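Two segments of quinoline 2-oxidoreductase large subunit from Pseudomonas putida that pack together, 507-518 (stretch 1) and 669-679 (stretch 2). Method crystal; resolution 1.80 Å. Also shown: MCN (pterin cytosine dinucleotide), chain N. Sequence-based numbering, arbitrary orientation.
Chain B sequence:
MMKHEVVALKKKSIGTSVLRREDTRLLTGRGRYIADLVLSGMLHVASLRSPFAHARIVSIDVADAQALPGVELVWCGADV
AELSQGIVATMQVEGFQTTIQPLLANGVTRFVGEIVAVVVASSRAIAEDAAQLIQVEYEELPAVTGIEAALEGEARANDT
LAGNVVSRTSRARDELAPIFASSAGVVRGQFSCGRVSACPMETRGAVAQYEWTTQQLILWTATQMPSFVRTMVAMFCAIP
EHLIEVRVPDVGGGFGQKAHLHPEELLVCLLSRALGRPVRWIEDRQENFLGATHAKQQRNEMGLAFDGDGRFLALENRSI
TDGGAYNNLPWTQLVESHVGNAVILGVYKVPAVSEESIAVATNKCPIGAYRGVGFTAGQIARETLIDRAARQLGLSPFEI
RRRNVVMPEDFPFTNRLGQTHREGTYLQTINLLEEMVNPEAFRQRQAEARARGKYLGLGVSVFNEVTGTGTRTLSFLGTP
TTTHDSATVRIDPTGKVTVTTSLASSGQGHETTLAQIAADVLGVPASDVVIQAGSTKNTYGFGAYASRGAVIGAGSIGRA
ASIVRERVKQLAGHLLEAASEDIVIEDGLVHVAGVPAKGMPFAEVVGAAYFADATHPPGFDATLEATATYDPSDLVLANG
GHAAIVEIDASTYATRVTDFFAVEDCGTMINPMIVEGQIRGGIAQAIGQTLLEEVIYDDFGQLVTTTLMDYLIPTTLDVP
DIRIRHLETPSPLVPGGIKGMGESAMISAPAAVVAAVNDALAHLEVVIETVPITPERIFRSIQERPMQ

Stretch 1, residues 507-518: GQGHETTLAQIA
Stretch 2 (669-679) MINPMIVEGQI

Two helix starts from one chain pack against each other and against the dinucleotide MCN, burying 415 Å² between them. The first helix spans 510-518, the second 672-679, and both continue beyond the segments. CA pairing runs in opposite senses: Gln508 CA lies 7.3 Å from Gln678 CA, Gly509 CA 7.0 Å from Ile674 CA, and Thr513 CA 6.4 Å from Ile670 CA.

Gly507 (phi/psi 114/-7) lies beside the pterin; an ideal CB would come within 2.6 Å of MCN N2'. Gln508 (-82/12; chi1 p, chi2 m) sets its CB 3.8 Å from Gln678 NE2. Its NE2 donates to MCN O3B (3.0 Å), while Gln678 (m, m) donates from NE2 to MCN N1' (3.2 Å). Gln508 O accepts from MCN O2' at 2.9 Å and lies 3.7 Å from Ile674 CG2.

Gly509, the N-cap, has phi/psi 79/17, angles that by themselves call for glycine; a CB would also sit 3.0 Å from Ile674 CD1. Its O receives Thr513 N at 2.9 Å, opening the helix. His510 (chi1 m, chi2 168°) points CA-to-CB away from the second segment, and its NE2 donates to MCN O2B (2.7 Å, 171°), with the phosphate oxygen near the ring plane.

Thr513 (p) points toward the partner. Its CG2 packs 3.6 Å from Ile674 CD1 and 3.7 Å from Asn671 CB, while OG1 lies 2.7 Å from MCN O2'. One turn later, Gln516 (m, t, chi3 -99°) places OE1 to accept from Asn671 ND2 at 3.1 Å and 169°, a nearly linear hydrogen bond. Asn671 (t, chi2 -58°) uses its other terminal atom, OD1, to cap its helix, accepting from Ile674 N (3.0 Å). Ile517 (m, t) ends the contact, CD1 meeting Ile670 CD1 at 3.6 Å; Ile670 (m, t) also donates from N to MCN N3 (3.1 Å, 178°).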

ATOM      1  N   GLY B 507       4.105  15.849 -13.374  1.00 17.78           N
ATOM      2  CA  GLY B 507       3.958  15.838 -14.819  1.00 17.28           C
ATOM      3  C   GLY B 507       5.178  16.230 -15.637  1.00 19.28           C
ATOM      4  O   GLY B 507       5.146  16.104 -16.864  1.00 17.82           O
ATOM      5  N   GLN B 508       6.255  16.683 -14.994  1.00 18.93           N
ATOM      6  CA  GLN B 508       7.425  17.104 -15.764  1.00 20.96           C
ATOM      7  C   GLN B 508       8.391  16.019 -16.244  1.00 19.14           C
ATOM      8  O   GLN B 508       9.488  16.327 -16.696  1.00 19.95           O
ATOM      9  CB  GLN B 508       8.200  18.228 -15.042  1.00 22.54           C
ATOM     10  CG  GLN B 508       8.808  17.885 -13.697  1.00 24.45           C
ATOM     11  CD  GLN B 508       7.806  17.974 -12.566  1.00 24.80           C
ATOM     12  OE1 GLN B 508       6.837  17.222 -12.526  1.00 23.14           O
ATOM     13  NE2 GLN B 508       8.036  18.900 -11.640  1.00 25.44           N
ATOM     14  N   GLY B 509       7.984  14.755 -16.142  1.00 18.94           N
ATOM     15  CA  GLY B 509       8.798  13.657 -16.653  1.00 18.94           C
ATOM     16  C   GLY B 509      10.000  13.074 -15.927  1.00 20.06           C
ATOM     17  O   GLY B 509      10.793  12.364 -16.552  1.00 19.57           O
ATOM     18  N   HIS B 510      10.142  13.342 -14.631  1.00 18.78           N
ATOM     19  CA  HIS B 510      11.273  12.821 -13.847  1.00 18.62           C
ATOM     20  C   HIS B 510      11.469  11.314 -13.948  1.00 17.64           C
ATOM     21  O   HIS B 510      12.590  10.820 -14.004  1.00 16.96           O
ATOM     22  CB  HIS B 510      11.086  13.156 -12.364  1.00 19.52           C
ATOM     23  CG  HIS B 510      11.050  14.619 -12.071  1.00 19.69           C
ATOM     24  ND1 HIS B 510      10.645  15.121 -10.854  1.00 21.60           N
ATOM     25  CD2 HIS B 510      11.390  15.687 -12.825  1.00 21.18           C
ATOM     26  CE1 HIS B 510      10.741  16.438 -10.870  1.00 20.46           C
ATOM     27  NE2 HIS B 510      11.192  16.807 -12.055  1.00 22.28           N
ATOM     28  N   GLU B 511      10.362  10.585 -13.927  1.00 16.81           N
ATOM     29  CA  GLU B 511      10.386   9.138 -13.987  1.00 16.57           C
ATOM     30  C   GLU B 511      11.154   8.653 -15.216  1.00 17.78           C
ATOM     31  O   GLU B 511      11.733   7.565 -15.217  1.00 17.65           O
ATOM     32  CB  GLU B 511       8.944   8.629 -13.991  1.00 17.57           C
ATOM     33  CG  GLU B 511       8.772   7.137 -13.997  1.00 21.77           C
ATOM     34  CD  GLU B 511       7.333   6.740 -13.695  1.00 23.80           C
ATOM     35  OE1 GLU B 511       6.953   5.599 -14.017  1.00 24.84           O
ATOM     36  OE2 GLU B 511       6.589   7.574 -13.129  1.00 24.14           O
ATOM     37  N   THR B 512      11.172   9.473 -16.256  1.00 15.74           N
ATOM     38  CA  THR B 512      11.880   9.120 -17.478  1.00 15.74           C
ATOM     39  C   THR B 512      13.255   9.788 -17.550  1.00 14.22           C
ATOM     40  O   THR B 512      14.268   9.115 -17.725  1.00 16.02           O
ATOM     41  CB  THR B 512      11.047   9.512 -18.725  1.00 15.04           C
ATOM     42  OG1 THR B 512       9.837   8.740 -18.751  1.00 16.36           O
ATOM     43  CG2 THR B 512      11.831   9.260 -20.004  1.00 15.12           C
ATOM     44  N   THR B 513      13.295  11.105 -17.389  1.00 15.34           N
ATOM     45  CA  THR B 513      14.561  11.823 -17.487  1.00 15.93           C
ATOM     46  C   THR B 513      15.605  11.481 -16.425  1.00 16.36           C
ATOM     47  O   THR B 513      16.799  11.470 -16.719  1.00 15.87           O
ATOM     48  CB  THR B 513      14.334  13.348 -17.511  1.00 17.28           C
ATOM     49  OG1 THR B 513      13.531  13.746 -16.393  1.00 17.06           O
ATOM     50  CG2 THR B 513      13.637  13.749 -18.803  1.00 16.70           C
ATOM     51  N   LEU B 514      15.179  11.202 -15.198  1.00 16.08           N
ATOM     52  CA  LEU B 514      16.153  10.858 -14.170  1.00 16.18           C
ATOM     53  C   LEU B 514      16.774   9.499 -14.494  1.00 16.81           C
ATOM     54  O   LEU B 514      17.927   9.239 -14.158  1.00 16.04           O
ATOM     55  CB  LEU B 514      15.499  10.837 -12.777  1.00 17.20           C
ATOM     56  CG  LEU B 514      14.968  12.188 -12.275  1.00 16.75           C
ATOM     57  CD1 LEU B 514      14.391  12.022 -10.866  1.00 18.51           C
ATOM     58  CD2 LEU B 514      16.092  13.227 -12.274  1.00 19.00           C
ATOM     59  N   ALA B 515      16.009   8.632 -15.155  1.00 14.88           N
ATOM     60  CA  ALA B 515      16.516   7.317 -15.522  1.00 15.99           C
ATOM     61  C   ALA B 515      17.590   7.489 -16.591  1.00 16.65           C
ATOM     62  O   ALA B 515      18.585   6.767 -16.599  1.00 16.11           O
ATOM     63  CB  ALA B 515      15.383   6.431 -16.056  1.00 15.60           C
ATOM     64  N   GLN B 516      17.362   8.436 -17.500  1.00 15.82           N
ATOM     65  CA  GLN B 516      18.307   8.722 -18.574  1.00 16.98           C
ATOM     66  C   GLN B 516      19.640   9.173 -17.986  1.00 17.46           C
ATOM     67  O   GLN B 516      20.707   8.803 -18.479  1.00 17.92           O
ATOM     68  CB  GLN B 516      17.747   9.811 -19.495  1.00 17.32           C
ATOM     69  CG  GLN B 516      16.575   9.347 -20.355  1.00 15.86           C
ATOM     70  CD  GLN B 516      16.047  10.446 -21.257  1.00 17.52           C
ATOM     71  OE1 GLN B 516      15.046  11.087 -20.951  1.00 16.70           O
ATOM     72  NE2 GLN B 516      16.733  10.677 -22.375  1.00 18.02           N
ATOM     73  N   ILE B 517      19.574   9.970 -16.926  1.00 17.96           N
ATOM     74  CA  ILE B 517      20.777  10.463 -16.262  1.00 17.61           C
ATOM     75  C   ILE B 517      21.530   9.316 -15.590  1.00 19.32           C
ATOM     76  O   ILE B 517      22.738   9.166 -15.770  1.00 19.25           O
ATOM     77  CB  ILE B 517      20.431  11.522 -15.178  1.00 19.58           C
ATOM     78  CG1 ILE B 517      19.862  12.782 -15.838  1.00 19.23           C
ATOM     79  CG2 ILE B 517      21.680  11.857 -14.356  1.00 20.51           C
ATOM     80  CD1 ILE B 517      19.323  13.804 -14.853  1.00 16.58           C
ATOM     81  N   ALA B 518      20.811   8.504 -14.818  1.00 17.73           N
ATOM     82  CA  ALA B 518      21.432   7.391 -14.112  1.00 18.27           C
ATOM     83  C   ALA B 518      22.055   6.383 -15.072  1.00 18.63           C
ATOM     84  O   ALA B 518      23.131   5.842 -14.811  1.00 19.14           O
ATOM     85  CB  ALA B 518      20.405   6.699 -13.218  1.00 17.41           C
ATOM     86  N   MET B 669      20.242  19.405 -22.914  1.00 19.05           N
ATOM     87  CA  MET B 669      18.874  18.911 -22.756  1.00 18.74           C
ATOM     88  C   MET B 669      18.922  17.408 -22.511  1.00 18.60           C
ATOM     89  O   MET B 669      19.593  16.679 -23.242  1.00 18.38           O
ATOM     90  CB  MET B 669      18.045  19.158 -24.018  1.00 18.82           C
ATOM     91  CG  MET B 669      17.772  20.607 -24.354  1.00 21.29           C
ATOM     92  SD  MET B 669      16.679  20.718 -25.788  1.00 23.74           S
ATOM     93  CE  MET B 669      17.844  20.478 -27.118  1.00 20.00           C
ATOM     94  N   ILE B 670      18.209  16.941 -21.490  1.00 18.18           N
ATOM     95  CA  ILE B 670      18.172  15.514 -21.195  1.00 17.93           C
ATOM     96  C   ILE B 670      17.247  14.841 -22.207  1.00 18.89           C
ATOM     97  O   ILE B 670      17.588  13.819 -22.802  1.00 17.72           O
ATOM     98  CB  ILE B 670      17.604  15.243 -19.788  1.00 18.41           C
ATOM     99  CG1 ILE B 670      18.459  15.943 -18.729  1.00 15.54           C
ATOM    100  CG2 ILE B 670      17.550  13.739 -19.519  1.00 15.78           C
ATOM    101  CD1 ILE B 670      17.825  15.910 -17.344  1.00 17.39           C
ATOM    102  N   ASN B 671      16.082  15.448 -22.407  1.00 17.62           N
ATOM    103  CA  ASN B 671      15.066  14.919 -23.303  1.00 18.18           C
ATOM    104  C   ASN B 671      14.438  16.095 -24.048  1.00 18.89           C
ATOM    105  O   ASN B 671      13.529  16.753 -23.537  1.00 18.73           O
ATOM    106  CB  ASN B 671      14.015  14.175 -22.465  1.00 17.66           C
ATOM    107  CG  ASN B 671      13.071  13.346 -23.305  1.00 16.51           C
ATOM    108  OD1 ASN B 671      12.392  13.867 -24.184  1.00 16.09           O
ATOM    109  ND2 ASN B 671      13.017  12.041 -23.030  1.00 16.38           N
ATOM    110  N   PRO B 672      14.926  16.385 -25.268  1.00 18.77           N
ATOM    111  CA  PRO B 672      14.406  17.494 -26.074  1.00 16.90           C
ATOM    112  C   PRO B 672      12.883  17.512 -26.186  1.00 15.83           C
ATOM    113  O   PRO B 672      12.267  18.571 -26.109  1.00 16.05           O
ATOM    114  CB  PRO B 672      15.101  17.294 -27.419  1.00 17.22           C
ATOM    115  CG  PRO B 672      16.425  16.707 -27.017  1.00 17.95           C
ATOM    116  CD  PRO B 672      16.012  15.683 -25.980  1.00 17.34           C
ATOM    117  N   MET B 673      12.280  16.344 -26.376  1.00 14.85           N
ATOM    118  CA  MET B 673      10.828  16.243 -26.482  1.00 15.55           C
ATOM    119  C   MET B 673      10.156  16.800 -25.217  1.00 13.42           C
ATOM    120  O   MET B 673       9.231  17.611 -25.287  1.00 16.33           O
ATOM    121  CB  MET B 673      10.422  14.783 -26.664  1.00 15.65           C
ATOM    122  CG  MET B 673       8.920  14.565 -26.787  1.00 19.69           C
ATOM    123  SD  MET B 673       8.496  12.811 -26.914  1.00 20.21           S
ATOM    124  CE  MET B 673       8.711  12.313 -25.182  1.00 19.00           C
ATOM    125  N   ILE B 674      10.626  16.350 -24.063  1.00 14.83           N
ATOM    126  CA  ILE B 674      10.065  16.796 -22.791  1.00 13.61           C
ATOM    127  C   ILE B 674      10.306  18.285 -22.573  1.00 13.77           C
ATOM    128  O   ILE B 674       9.422  18.995 -22.094  1.00 14.11           O
ATOM    129  CB  ILE B 674      10.639  15.952 -21.627  1.00 13.78           C
ATOM    130  CG1 ILE B 674       9.965  14.574 -21.639  1.00 15.72           C
ATOM    131  CG2 ILE B 674      10.402  16.648 -20.279  1.00 13.51           C
ATOM    132  CD1 ILE B 674      10.570  13.568 -20.694  1.00 13.97           C
ATOM    133  N   VAL B 675      11.492  18.767 -22.940  1.00 14.69           N
ATOM    134  CA  VAL B 675      11.804  20.184 -22.787  1.00 13.86           C
ATOM    135  C   VAL B 675      10.852  21.033 -23.627  1.00 14.24           C
ATOM    136  O   VAL B 675      10.374  22.072 -23.171  1.00 13.96           O
ATOM    137  CB  VAL B 675      13.269  20.492 -23.213  1.00 14.56           C
ATOM    138  CG1 VAL B 675      13.498  21.991 -23.264  1.00 13.97           C
ATOM    139  CG2 VAL B 675      14.237  19.839 -22.243  1.00 12.44           C
ATOM    140  N   GLU B 676      10.562  20.603 -24.855  1.00 14.95           N
ATOM    141  CA  GLU B 676       9.662  21.388 -25.685  1.00 16.05           C
ATOM    142  C   GLU B 676       8.254  21.353 -25.114  1.00 14.80           C
ATOM    143  O   GLU B 676       7.517  22.324 -25.235  1.00 16.15           O
ATOM    144  CB  GLU B 676       9.679  20.908 -27.142  1.00 15.59           C
ATOM    145  CG  GLU B 676      10.998  21.233 -27.851  1.00 16.62           C
ATOM    146  CD  GLU B 676      10.881  21.254 -29.366  1.00 20.13           C
ATOM    147  OE1 GLU B 676       9.790  20.944 -29.894  1.00 20.11           O
ATOM    148  OE2 GLU B 676      11.886  21.587 -30.030  1.00 18.70           O
ATOM    149  N   GLY B 677       7.894  20.242 -24.482  1.00 16.09           N
ATOM    150  CA  GLY B 677       6.578  20.151 -23.874  1.00 16.31           C
ATOM    151  C   GLY B 677       6.483  21.191 -22.764  1.00 15.32           C
ATOM    152  O   GLY B 677       5.460  21.849 -22.601  1.00 15.81           O
ATOM    153  N   GLN B 678       7.570  21.347 -22.011  1.00 16.96           N
ATOM    154  CA  GLN B 678       7.628  22.318 -20.916  1.00 15.27           C
ATOM    155  C   GLN B 678       7.518  23.743 -21.446  1.00 16.53           C
ATOM    156  O   GLN B 678       6.885  24.602 -20.829  1.00 16.36           O
ATOM    157  CB  GLN B 678       8.938  22.155 -20.143  1.00 15.40           C
ATOM    158  CG  GLN B 678       9.019  20.872 -19.336  1.00 14.97           C
ATOM    159  CD  GLN B 678       8.035  20.866 -18.185  1.00 18.14           C
ATOM    160  OE1 GLN B 678       8.150  21.664 -17.256  1.00 17.99           O
ATOM    161  NE2 GLN B 678       7.054  19.970 -18.245  1.00 15.15           N
ATOM    162  N   ILE B 679       8.150  23.991 -22.590  1.00 17.04           N
ATOM    163  CA  ILE B 679       8.112  25.309 -23.205  1.00 16.63           C
ATOM    164  C   ILE B 679       6.703  25.646 -23.696  1.00 16.51           C
ATOM    165  O   ILE B 679       6.200  26.745 -23.457  1.00 15.53           O
ATOM    166  CB  ILE B 679       9.100  25.400 -24.399  1.00 16.99           C
ATOM    167  CG1 ILE B 679      10.542  25.400 -23.887  1.00 16.59           C
ATOM    168  CG2 ILE B 679       8.826  26.657 -25.208  1.00 17.97           C
ATOM    169  CD1 ILE B 679      11.584  25.249 -24.990  1.00 18.74           C
TER
HETATM  170  N1  MCN N4921      14.539  18.862 -18.598  1.00 16.26           N
HETATM  171  C2  MCN N4921      15.403  18.196 -19.529  1.00 17.71           C
HETATM  172  N3  MCN N4921      16.624  18.832 -19.692  1.00 16.25           N
HETATM  173  C4  MCN N4921      17.044  20.000 -19.065  1.00 15.67           C
HETATM  174  C5  MCN N4921      16.112  20.645 -18.131  1.00 15.91           C
HETATM  175  C6  MCN N4921      14.881  20.080 -17.901  1.00 17.25           C
HETATM  176  O2  MCN N4921      15.044  17.197 -20.110  1.00 17.61           O
HETATM  177  N4  MCN N4921      18.234  20.513 -19.292  1.00 13.95           N
HETATM  178  C1' MCN N4921      13.158  18.149 -18.353  1.00 15.96           C
HETATM  179  C2D MCN N4921      13.180  17.258 -17.029  1.00 19.06           C
HETATM  180  O2' MCN N4921      12.334  16.068 -17.211  1.00 20.10           O
HETATM  181  C3' MCN N4921      12.706  18.218 -15.958  1.00 20.24           C
HETATM  182  C4D MCN N4921      11.658  19.066 -16.640  1.00 18.65           C
HETATM  183  O4D MCN N4921      12.054  19.065 -18.102  1.00 17.65           O
HETATM  184  O3' MCN N4921      12.143  17.464 -14.828  1.00 22.30           O
HETATM  185  C5' MCN N4921      11.415  20.469 -16.015  1.00 17.83           C
HETATM  186  O5' MCN N4921      12.686  21.061 -15.912  1.00 23.29           O
HETATM  187  PA  MCN N4921      13.314  21.627 -14.579  1.00 20.98           P
HETATM  188  O1A MCN N4921      14.428  20.695 -14.218  1.00 21.80           O
HETATM  189  O2A MCN N4921      13.569  23.094 -14.883  1.00 24.80           O
HETATM  190  O3A MCN N4921      12.262  21.753 -13.343  1.00 23.69           O
HETATM  191  PB  MCN N4921      11.634  20.640 -12.378  1.00 25.09           P
HETATM  192  O1B MCN N4921      12.084  20.965 -10.991  1.00 25.15           O
HETATM  193  O2B MCN N4921      11.907  19.256 -12.889  1.00 25.71           O
HETATM  194  O3B MCN N4921      10.054  20.876 -12.522  1.00 25.61           O
HETATM  195  C10 MCN N4921       9.406  21.886 -11.790  1.00 24.40           C
HETATM  196  C9' MCN N4921       9.105  22.970 -12.772  1.00 23.70           C
HETATM  197  C8' MCN N4921       8.320  24.028 -11.962  1.00 24.73           C
HETATM  198  S8' MCN N4921       9.222  24.781 -10.615  1.00 26.68           S
HETATM  199  C7' MCN N4921       7.070  24.433 -12.198  1.00 24.68           C
HETATM  200  S7' MCN N4921       6.174  25.643 -11.238  1.00 23.51           S
HETATM  201  C6' MCN N4921       6.288  23.741 -13.366  1.00 19.96           C
HETATM  202  C7  MCN N4921       7.238  23.225 -14.414  1.00 21.70           C
HETATM  203  O9' MCN N4921       8.226  22.384 -13.842  1.00 25.06           O
HETATM  204  N5' MCN N4921       5.355  22.747 -12.693  1.00 19.96           N
HETATM  205  C4A MCN N4921       4.897  21.812 -13.704  1.00 19.82           C
HETATM  206  N8' MCN N4921       6.494  22.429 -15.448  1.00 21.01           N
HETATM  207  C4B MCN N4921       5.369  21.664 -15.021  1.00 21.18           C
HETATM  208  N1' MCN N4921       4.892  20.732 -15.978  1.00 20.95           N
HETATM  209  C2' MCN N4921       3.889  19.934 -15.544  1.00 21.14           C
HETATM  210  N2' MCN N4921       3.390  19.039 -16.423  1.00 21.33           N
HETATM  211  N3' MCN N4921       3.381  19.985 -14.261  1.00 20.91           N
HETATM  212  C4' MCN N4921       3.825  20.894 -13.229  1.00 21.48           C
HETATM  213  O4' MCN N4921       3.329  20.875 -12.130  1.00 19.82           O